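Local atomic coordinates of 2-hydroxyethylphosphonate dioxygenase (Streptomyces viridochromogenes, PDB entry 4YAR), a protein that catalyses the iron-dependent, dioxygen-consuming cleavage of 2-hydroxyethylphosphonate to hydroxymethylphosphonate and formate in the biosynthesis of the antibiotic phosphinothricin tripeptide. Residues W11-Y17 and A55-E59; R157-N162 and W304-E308; I351-E355 and H410-W416. The protein carries 1 engineered substitution. One frame throughout, in Å; residues are numbered along the deposited sequence.

The three contacts lie well apart and share no helix or strand. Contacts 1 and 2 are partly buried and sit on opposite sides of the chain's centre, their own centres about 55 Å apart; contact 3, centred about 9 Å from the chain's centre, is nonetheless a surface contact. Contact 1 lies within a helical domain of the cro/C1 type, joining two helix C-termini through an apolar core and an arginine bonded to a backbone carbonyl. Contact 2 sets a strand and its exit loop against the start of helix 307-312 through ring and methyl packing, with a cadmium ion alongside. Contact 3 joins a loop to the start of helix 413-420 by two hydrogen bonds and an edge-to-face His-Trp pair.

Contact 1 (W11-Y17 and A55-E59); sequences WMNARKY and ALSVE
In the first cro/C1-type helix-turn-helix domain, the C-terminus of helix 5-15 meets the C-terminus of helix 49-55. Both helices end in Schellman motifs, with positive phi at Lys16 (55°) and Ser57 (47°), and Trp11 faces Leu56 at a CA-CA distance of 6.5 Å. Leu56, in an m,t rotamer, fills the middle: its CD1 lies 4.1 Å from Trp11 CB, and its CD2 lies 4.2 Å from Met12 CG and 3.8 Å from Tyr17 CD2. Val58 CG1 makes a CH-pi contact over the six-membered ring of Trp11, 3.7 Å from the centroid. Arg15, m at chi1 and chi2, curls back so that NE and NH2 both donate to Leu56 O, at 2.7 and 2.8 Å. One water links Tyr17 OH (3.1 Å), Ala55 O (2.8 Å) and Ser57 OG (2.8 Å). Helix 19-26 packs on Met12 and Tyr17. The guanidinium thus meets the carbonyl of a residue leaving the helix, pairing a positive charge with the C-terminal end of helix 49-55, beside a leucine-centred apolar core.

Contact 2 (R157-N162 and W304-E308); sequences RVLHAN and WTTIE. With CD (cadmium ion), chain H.
The last residues of strand 156-159 run on into an extended loop, while 304-306 lead into helix 307-312 with Thr306 as its N-cap; the touching parts run 26° apart, and Asn162 and Ile307 have the nearest CA atoms, 6.6 Å apart. Trp304, t at chi1, lays its indole against the strand. Arg157, t at chi1 and chi2 and m at chi3, crosses one face: CD sits 3.5 Å from the six-membered ring centroid (CH-pi) and CZ 4.4 Å from the five-membered one (cation-pi). Leu159 CG meets Trp304 CH2 at 3.6 Å, and Trp304 CZ2 comes edge-on within 3.2 Å of Val158 O. Ile307 CD1 nestles 3.6 Å from both Ala161 C and Asn162 N. His160 ND1 binds cadmium at 2.4 Å, alongside Asp142, His163 and water 2, which donates to Ala161 O (2.9 Å). The cation-pi stack thus lies on an edge strand, 156-159, paired with 143-146, and the carboxylate of Asp172, just before strand 173-176, accepts from His160 N (OD2) and Ile307 N (OD1).

Contact 3 (I351-E355 and H410-W416); sequences IDHAE and HLGYQDW
Two hydrogen bonds tie the loop at 351-355 to the turn leading into helix 413-420: Leu411 N donates to His353 O at 2.8 Å, and His353 ND1 returns one to Leu411 O, also at 2.8 Å. A p rotamer at chi1 (72°) turns the imidazole toward the turn, so the backbone and side chain of one histidine grip the amide and carbonyl of one leucine. The peptide bond before Leu411 is cis. Just before that bond, His410 ND1 donates to Asp415 OD2 at 2.7 Å, a His-carboxylate bond between the turn and the first turn of the helix. There Gly412 occupies the N-cap position, and Trp416 N bonds to Gly412 O at 3.0 Å. Trp416, with chi1 m, directs its edge at the face of His353 in a T-shaped pair, centroids 4.9 Å apart and planes at 88°; His353 CE1 lies 3.6 Å from Trp416 NE1. Ala354 CA is 5.4 Å from Leu411 CA, and Ala354 CB lies 3.7 Å from both His410 O and Leu411 O. This is a surface contact, away from the iron site, between the loop before strand 355-362 and the link from strand 400-407 to helix 413-420.

Contact 1 (W11-Y17 and A55-E59)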
loop_
_atom_site.group_PDB
_atom_site.type_symbol
_atom_site.label_atom_id
_atom_site.label_comp_id
_atom_site.label_asym_id
_atom_site.label_seq_id
_atom_site.Cartn_x
_atom_site.Cartn_y
_atom_site.Cartn_z
ATOM N N TRP A 11 4.559 -25.501 -9.873
ATOM C CA TRP A 11 5.661 -25.808 -10.805
ATOM C C TRP A 11 5.663 -27.237 -11.269
ATOM O O TRP A 11 5.960 -27.525 -12.442
ATOM C CB TRP A 11 7.023 -25.374 -10.242
ATOM C CG TRP A 11 7.161 -23.888 -10.309
ATOM C CD1 TRP A 11 7.132 -23.004 -9.272
ATOM C CD2 TRP A 11 7.256 -23.108 -11.500
ATOM N NE1 TRP A 11 7.196 -21.717 -9.737
ATOM C CE2 TRP A 11 7.302 -21.749 -11.103
ATOM C CE3 TRP A 11 7.324 -23.422 -12.862
ATOM C CZ2 TRP A 11 7.397 -20.706 -12.016
ATOM C CZ3 TRP A 11 7.408 -22.349 -13.790
ATOM C CH2 TRP A 11 7.471 -21.034 -13.352
ATOM N N MET A 12 5.265 -28.156 -10.419
ATOM C CA MET A 12 5.026 -29.500 -10.902
ATOM C C MET A 12 3.965 -29.523 -11.977
ATOM O O MET A 12 4.144 -30.178 -13.013
ATOM C CB MET A 12 4.634 -30.466 -9.783
ATOM C CG MET A 12 5.765 -30.725 -8.789
ATOM S SD MET A 12 5.072 -31.487 -7.271
ATOM C CE MET A 12 4.474 -33.043 -7.875
ATOM N N ASN A 13 2.853 -28.842 -11.729
ATOM C CA ASN A 13 1.821 -28.770 -12.773
ATOM C C ASN A 13 2.324 -28.088 -14.064
ATOM O O ASN A 13 2.022 -28.538 -15.202
ATOM C CB ASN A 13 0.614 -28.033 -12.245
ATOM C CG ASN A 13 -0.394 -27.803 -13.340
ATOM O OD1 ASN A 13 -0.521 -26.696 -13.898
ATOM N ND2 ASN A 13 -1.056 -28.857 -13.709
ATOM N N ALA A 14 3.116 -27.048 -13.910
ATOM C CA ALA A 14 3.657 -26.342 -15.096
ATOM C C ALA A 14 4.507 -27.217 -15.964
ATOM O O ALA A 14 4.424 -27.151 -17.179
ATOM C CB ALA A 14 4.412 -25.125 -14.693
ATOM N N ARG A 15 5.318 -28.072 -15.352
ATOM C CA ARG A 15 6.114 -29.034 -16.091
ATOM C C ARG A 15 5.378 -30.303 -16.540
ATOM O O ARG A 15 5.929 -31.081 -17.301
ATOM C CB ARG A 15 7.352 -29.430 -15.218
ATOM C CG ARG A 15 8.167 -28.246 -14.709
ATOM C CD ARG A 15 8.561 -27.245 -15.808
ATOM N NE ARG A 15 9.489 -26.251 -15.313
ATOM C CZ ARG A 15 9.553 -24.954 -15.648
ATOM N NH1 ARG A 15 8.699 -24.427 -16.521
ATOM N NH2 ARG A 15 10.450 -24.171 -15.042
ATOM N N LYS A 16 4.155 -30.513 -16.051
ATOM C CA LYS A 16 3.387 -31.762 -16.148
ATOM C C LYS A 16 4.111 -32.988 -15.611
ATOM O O LYS A 16 4.030 -34.069 -16.222
ATOM C CB LYS A 16 2.881 -32.060 -17.594
ATOM C CG LYS A 16 2.228 -30.893 -18.313
ATOM C CD LYS A 16 1.655 -31.328 -19.671
ATOM C CE LYS A 16 0.752 -30.278 -20.277
ATOM N NZ LYS A 16 -0.421 -29.897 -19.418
ATOM N N TYR A 17 4.773 -32.851 -14.455
ATOM C CA TYR A 17 5.343 -33.979 -13.769
ATOM C C TYR A 17 4.446 -34.463 -12.610
ATOM O O TYR A 17 3.922 -33.655 -11.819
ATOM C CB TYR A 17 6.710 -33.647 -13.162
ATOM C CG TYR A 17 7.798 -33.125 -14.065
ATOM C CD1 TYR A 17 7.851 -33.424 -15.433
ATOM C CD2 TYR A 17 8.836 -32.405 -13.519
ATOM C CE1 TYR A 17 8.880 -32.947 -16.220
ATOM C CE2 TYR A 17 9.861 -31.918 -14.286
ATOM C CZ TYR A 17 9.885 -32.206 -15.644
ATOM O OH TYR A 17 10.930 -31.711 -16.384
ATOM N N ALA A 55 15.299 -29.898 -10.651
ATOM C CA ALA A 55 14.386 -30.794 -11.394
ATOM C C ALA A 55 13.237 -30.054 -12.136
ATOM O O ALA A 55 12.804 -30.478 -13.211
ATOM C CB ALA A 55 13.829 -31.865 -10.459
ATOM N N LEU A 56 12.769 -28.963 -11.533
ATOM C CA LEU A 56 11.625 -28.184 -12.024
ATOM C C LEU A 56 12.073 -26.965 -12.825
ATOM O O LEU A 56 11.270 -26.130 -13.249
ATOM C CB LEU A 56 10.792 -27.759 -10.826
ATOM C CG LEU A 56 10.069 -28.901 -10.114
ATOM C CD1 LEU A 56 9.381 -28.472 -8.829
ATOM C CD2 LEU A 56 9.047 -29.531 -11.063
ATOM N N SER A 57 13.363 -26.896 -13.083
ATOM C CA SER A 57 13.997 -25.755 -13.750
ATOM C C SER A 57 13.609 -24.367 -13.230
ATOM O O SER A 57 13.322 -23.457 -14.036
ATOM C CB SER A 57 13.807 -25.847 -15.258
ATOM O OG SER A 57 13.986 -27.190 -15.706
ATOM N N VAL A 58 13.607 -24.215 -11.901
ATOM C CA VAL A 58 13.378 -22.919 -11.239
ATOM C C VAL A 58 14.486 -22.564 -10.255
ATOM O O VAL A 58 15.317 -23.399 -9.878
ATOM C CB VAL A 58 12.002 -22.808 -10.508
ATOM C CG1 VAL A 58 10.857 -22.959 -11.505
ATOM C CG2 VAL A 58 11.862 -23.789 -9.335
ATOM N N GLU A 59 14.483 -21.300 -9.865
ATOM C CA GLU A 59 15.369 -20.820 -8.828
ATOM C C GLU A 59 14.804 -21.238 -7.483
ATOM O O GLU A 59 13.599 -21.194 -7.286
ATOM C CB GLU A 59 15.498 -19.295 -8.920
ATOM C CG GLU A 59 16.146 -18.826 -10.223
ATOM C CD GLU A 59 17.578 -19.346 -10.396
ATOM O OE1 GLU A 59 18.431 -19.075 -9.525
ATOM O OE2 GLU A 59 17.851 -20.036 -11.403
HETATM O O HOH W 1 11.866 -28.910 -15.346
#

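Contact 2 (R157-N162 and W304-E308)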
loop_
_atom_site.group_PDB
_atom_site.type_symbol
_atom_site.label_atom_id
_atom_site.label_comp_id
_atom_site.label_asym_id
_atom_site.label_seq_id
_atom_site.Cartn_x
_atom_site.Cartn_y
_atom_site.Cartn_z
ATOM N N ARG A 157 5.575 25.174 2.659
ATOM C CA ARG A 157 4.293 25.438 3.303
ATOM C C ARG A 157 4.343 24.898 4.714
ATOM O O ARG A 157 5.060 23.864 4.973
ATOM C CB ARG A 157 3.147 24.750 2.578
ATOM C CG ARG A 157 1.786 25.253 3.049
ATOM C CD ARG A 157 0.598 24.465 2.572
ATOM N NE ARG A 157 0.471 24.532 1.126
ATOM C CZ ARG A 157 -0.683 24.354 0.461
ATOM N NH1 ARG A 157 -1.836 24.108 1.115
ATOM N NH2 ARG A 157 -0.665 24.419 -0.871
ATOM N N VAL A 158 3.671 25.592 5.621
ATOM C CA VAL A 158 3.618 25.174 7.030
ATOM C C VAL A 158 2.585 24.025 7.245
ATOM O O VAL A 158 1.353 24.169 6.994
ATOM C CB VAL A 158 3.326 26.343 7.970
ATOM C CG1 VAL A 158 3.094 25.888 9.414
ATOM C CG2 VAL A 158 4.442 27.344 7.945
ATOM N N LEU A 159 3.081 22.922 7.782
ATOM C CA LEU A 159 2.218 21.896 8.318
ATOM C C LEU A 159 1.987 22.182 9.792
ATOM O O LEU A 159 2.876 21.979 10.624
ATOM C CB LEU A 159 2.916 20.552 8.218
ATOM C CG LEU A 159 2.798 19.651 7.044
ATOM C CD1 LEU A 159 4.081 19.825 6.226
ATOM C CD2 LEU A 159 2.690 18.251 7.607
ATOM N N HIS A 160 0.798 22.650 10.096
ATOM C CA HIS A 160 0.458 23.125 11.413
ATOM C C HIS A 160 0.254 21.928 12.339
ATOM O O HIS A 160 -0.147 20.846 11.917
ATOM C CB HIS A 160 -0.817 23.963 11.360
ATOM C CG HIS A 160 -0.607 25.349 10.830
ATOM N ND1 HIS A 160 -0.246 26.417 11.630
ATOM C CD2 HIS A 160 -0.539 25.797 9.553
ATOM C CE1 HIS A 160 -0.045 27.483 10.866
ATOM N NE2 HIS A 160 -0.209 27.131 9.605
ATOM N N ALA A 161 0.517 22.163 13.600
ATOM C CA ALA A 161 0.109 21.313 14.669
ATOM C C ALA A 161 -1.117 21.916 15.277
ATOM O O ALA A 161 -1.259 23.095 15.306
ATOM C CB ALA A 161 1.190 21.238 15.733
ATOM N N ASN A 162 -1.964 21.074 15.845
ATOM C CA ASN A 162 -3.169 21.545 16.544
ATOM C C ASN A 162 -2.735 22.158 17.892
ATOM O O ASN A 162 -2.138 21.446 18.706
ATOM C CB ASN A 162 -4.095 20.403 16.768
ATOM C CG ASN A 162 -5.441 20.826 17.298
ATOM O OD1 ASN A 162 -5.631 21.955 17.640
ATOM N ND2 ASN A 162 -6.350 19.879 17.434
ATOM N N TRP A 304 -3.677 18.136 0.432
ATOM C CA TRP A 304 -3.469 18.811 1.720
ATOM C C TRP A 304 -4.726 18.793 2.594
ATOM O O TRP A 304 -5.796 19.251 2.170
ATOM C CB TRP A 304 -3.112 20.230 1.477
ATOM C CG TRP A 304 -2.532 20.976 2.681
ATOM C CD1 TRP A 304 -3.207 21.729 3.601
ATOM C CD2 TRP A 304 -1.164 21.002 3.062
ATOM N NE1 TRP A 304 -2.307 22.273 4.509
ATOM C CE2 TRP A 304 -1.055 21.810 4.211
ATOM C CE3 TRP A 304 0.006 20.405 2.544
ATOM C CZ2 TRP A 304 0.161 22.072 4.821
ATOM C CZ3 TRP A 304 1.205 20.662 3.163
ATOM C CH2 TRP A 304 1.277 21.488 4.290
ATOM N N THR A 305 -4.593 18.376 3.840
ATOM C CA THR A 305 -5.741 18.293 4.754
ATOM C C THR A 305 -5.386 19.030 6.064
ATOM O O THR A 305 -4.420 18.678 6.755
ATOM C CB THR A 305 -6.112 16.867 5.058
ATOM O OG1 THR A 305 -6.478 16.223 3.845
ATOM C CG2 THR A 305 -7.230 16.716 6.040
ATOM N N THR A 306 -6.154 20.078 6.350
ATOM C CA THR A 306 -5.865 20.920 7.521
ATOM C C THR A 306 -6.496 20.306 8.761
ATOM O O THR A 306 -7.339 19.432 8.685
ATOM C CB THR A 306 -6.443 22.344 7.385
ATOM O OG1 THR A 306 -7.869 22.268 7.279
ATOM C CG2 THR A 306 -5.899 23.036 6.188
ATOM N N ILE A 307 -6.101 20.821 9.924
ATOM C CA ILE A 307 -6.757 20.446 11.170
ATOM C C ILE A 307 -8.286 20.646 11.054
ATOM O O ILE A 307 -9.081 19.794 11.466
ATOM C CB ILE A 307 -6.192 21.304 12.292
ATOM C CG1 ILE A 307 -4.707 20.920 12.535
ATOM C CG2 ILE A 307 -6.903 21.062 13.562
ATOM C CD1 ILE A 307 -3.847 22.109 12.935
ATOM N N GLU A 308 -8.672 21.776 10.524
ATOM C CA GLU A 308 -10.076 22.109 10.426
ATOM C C GLU A 308 -10.789 21.194 9.472
ATOM O O GLU A 308 -11.917 20.762 9.773
ATOM C CB GLU A 308 -10.283 23.559 10.031
ATOM C CG GLU A 308 -9.971 24.460 11.210
ATOM C CD GLU A 308 -10.075 25.949 10.909
ATOM O OE1 GLU A 308 -9.643 26.387 9.800
ATOM O OE2 GLU A 308 -10.575 26.671 11.811
HETATM CD CD CD H . -0.030 26.642 13.967
HETATM O O HOH W 2 -2.341 25.454 14.031
#

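Contact 3 (I351-E355 and H410-W416)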
loop_
_atom_site.group_PDB
_atom_site.type_symbol
_atom_site.label_atom_id
_atom_site.label_comp_id
_atom_site.label_asym_id
_atom_site.label_seq_id
_atom_site.Cartn_x
_atom_site.Cartn_y
_atom_site.Cartn_z
ATOM N N ILE A 351 -12.386 -4.981 11.183
ATOM C CA ILE A 351 -11.987 -6.030 10.232
ATOM C C ILE A 351 -11.699 -5.130 8.990
ATOM O O ILE A 351 -12.534 -4.360 8.535
ATOM C CB ILE A 351 -13.011 -7.176 9.987
ATOM C CG1 ILE A 351 -13.720 -7.647 11.286
ATOM C CG2 ILE A 351 -12.309 -8.430 9.465
ATOM C CD1 ILE A 351 -14.710 -8.831 11.144
ATOM N N ASP A 352 -10.465 -5.119 8.522
ATOM C CA ASP A 352 -10.146 -4.338 7.360
ATOM C C ASP A 352 -9.729 -5.273 6.228
ATOM O O ASP A 352 -9.182 -6.299 6.475
ATOM C CB ASP A 352 -8.924 -3.422 7.625
ATOM C CG ASP A 352 -9.296 -2.069 8.208
ATOM O OD1 ASP A 352 -9.617 -2.099 9.392
ATOM O OD2 ASP A 352 -9.056 -0.981 7.544
ATOM N N HIS A 353 -9.897 -4.845 4.992
ATOM C CA HIS A 353 -9.520 -5.735 3.853
ATOM C C HIS A 353 -8.029 -5.784 3.424
ATOM O O HIS A 353 -7.675 -6.396 2.395
ATOM C CB HIS A 353 -10.418 -5.465 2.686
ATOM C CG HIS A 353 -10.172 -4.162 2.008
ATOM N ND1 HIS A 353 -9.097 -3.970 1.168
ATOM C CD2 HIS A 353 -10.912 -3.023 1.954
ATOM C CE1 HIS A 353 -9.159 -2.756 0.664
ATOM N NE2 HIS A 353 -10.268 -2.182 1.076
ATOM N N ALA A 354 -7.188 -5.080 4.181
ATOM C CA ALA A 354 -5.775 -5.147 4.049
ATOM C C ALA A 354 -5.115 -4.773 5.414
ATOM O O ALA A 354 -5.761 -4.759 6.416
ATOM C CB ALA A 354 -5.333 -4.225 2.912
ATOM N N GLU A 355 -3.820 -4.476 5.406
ATOM C CA GLU A 355 -3.037 -4.245 6.612
ATOM C C GLU A 355 -3.345 -2.895 7.271
ATOM O O GLU A 355 -3.702 -1.896 6.637
ATOM C CB GLU A 355 -1.546 -4.309 6.301
ATOM C CG GLU A 355 -1.047 -5.616 5.713
ATOM C CD GLU A 355 0.453 -5.630 5.442
ATOM O OE1 GLU A 355 1.210 -4.788 5.950
ATOM O OE2 GLU A 355 0.861 -6.563 4.752
ATOM N N HIS A 410 -2.736 -6.516 -0.860
ATOM C CA HIS A 410 -3.749 -7.555 -0.819
ATOM C C HIS A 410 -4.620 -7.399 0.463
ATOM O O HIS A 410 -4.063 -7.383 1.549
ATOM C CB HIS A 410 -3.043 -8.913 -0.814
ATOM C CG HIS A 410 -2.122 -9.090 -1.986
ATOM N ND1 HIS A 410 -2.566 -9.071 -3.290
ATOM C CD2 HIS A 410 -0.783 -9.305 -2.045
ATOM C CE1 HIS A 410 -1.531 -9.215 -4.099
ATOM N NE2 HIS A 410 -0.442 -9.366 -3.368
ATOM N N LEU A 411 -5.919 -7.189 0.328
ATOM C CA LEU A 411 -6.595 -6.949 -0.965
ATOM C C LEU A 411 -6.502 -5.474 -1.278
ATOM O O LEU A 411 -6.899 -4.652 -0.464
ATOM C CB LEU A 411 -8.066 -7.306 -0.916
ATOM C CG LEU A 411 -8.476 -8.737 -0.678
ATOM C CD1 LEU A 411 -9.996 -8.884 -0.674
ATOM C CD2 LEU A 411 -7.919 -9.589 -1.762
ATOM N N GLY A 412 -5.909 -5.131 -2.414
ATOM C CA GLY A 412 -5.786 -3.767 -2.825
ATOM C C GLY A 412 -6.736 -3.519 -3.971
ATOM O O GLY A 412 -7.452 -4.482 -4.401
ATOM N N TYR A 413 -6.743 -2.280 -4.488
ATOM C CA TYR A 413 -7.813 -1.914 -5.442
ATOM C C TYR A 413 -7.672 -2.708 -6.773
ATOM O O TYR A 413 -8.668 -3.074 -7.340
ATOM C CB TYR A 413 -8.041 -0.420 -5.655
ATOM C CG TYR A 413 -7.075 0.221 -6.634
ATOM C CD1 TYR A 413 -5.710 0.232 -6.389
ATOM C CD2 TYR A 413 -7.491 0.767 -7.784
ATOM C CE1 TYR A 413 -4.816 0.818 -7.274
ATOM C CE2 TYR A 413 -6.604 1.381 -8.675
ATOM C CZ TYR A 413 -5.267 1.391 -8.445
ATOM O OH TYR A 413 -4.385 2.003 -9.373
ATOM N N GLN A 414 -6.454 -3.065 -7.149
ATOM C CA GLN A 414 -6.220 -3.903 -8.351
ATOM C C GLN A 414 -6.699 -5.363 -8.149
ATOM O O GLN A 414 -7.215 -5.990 -9.097
ATOM C CB GLN A 414 -4.739 -3.873 -8.665
ATOM C CG GLN A 414 -4.286 -2.570 -9.212
ATOM C CD GLN A 414 -2.770 -2.448 -9.142
ATOM O OE1 GLN A 414 -2.172 -2.459 -8.028
ATOM N NE2 GLN A 414 -2.123 -2.288 -10.320
ATOM N N ASP A 415 -6.590 -5.933 -6.918
ATOM C CA ASP A 415 -7.199 -7.264 -6.594
ATOM C C ASP A 415 -8.720 -7.153 -6.717
ATOM O O ASP A 415 -9.406 -8.055 -7.264
ATOM C CB ASP A 415 -6.918 -7.719 -5.132
ATOM C CG ASP A 415 -5.567 -8.339 -4.936
ATOM O OD1 ASP A 415 -4.879 -8.737 -5.905
ATOM O OD2 ASP A 415 -5.118 -8.496 -3.781
ATOM N N TRP A 416 -9.274 -6.039 -6.265
ATOM C CA TRP A 416 -10.726 -5.864 -6.383
ATOM C C TRP A 416 -11.201 -5.911 -7.798
ATOM O O TRP A 416 -12.254 -6.544 -8.126
ATOM C CB TRP A 416 -11.242 -4.627 -5.637
ATOM C CG TRP A 416 -11.280 -4.791 -4.170
ATOM C CD1 TRP A 416 -10.518 -4.142 -3.243
ATOM C CD2 TRP A 416 -12.101 -5.713 -3.431
ATOM N NE1 TRP A 416 -10.824 -4.587 -1.973
ATOM C CE2 TRP A 416 -11.783 -5.555 -2.056
ATOM C CE3 TRP A 416 -13.086 -6.643 -3.795
ATOM C CZ2 TRP A 416 -12.425 -6.286 -1.054
ATOM C CZ3 TRP A 416 -13.722 -7.397 -2.778
ATOM C CH2 TRP A 416 -13.366 -7.212 -1.438
#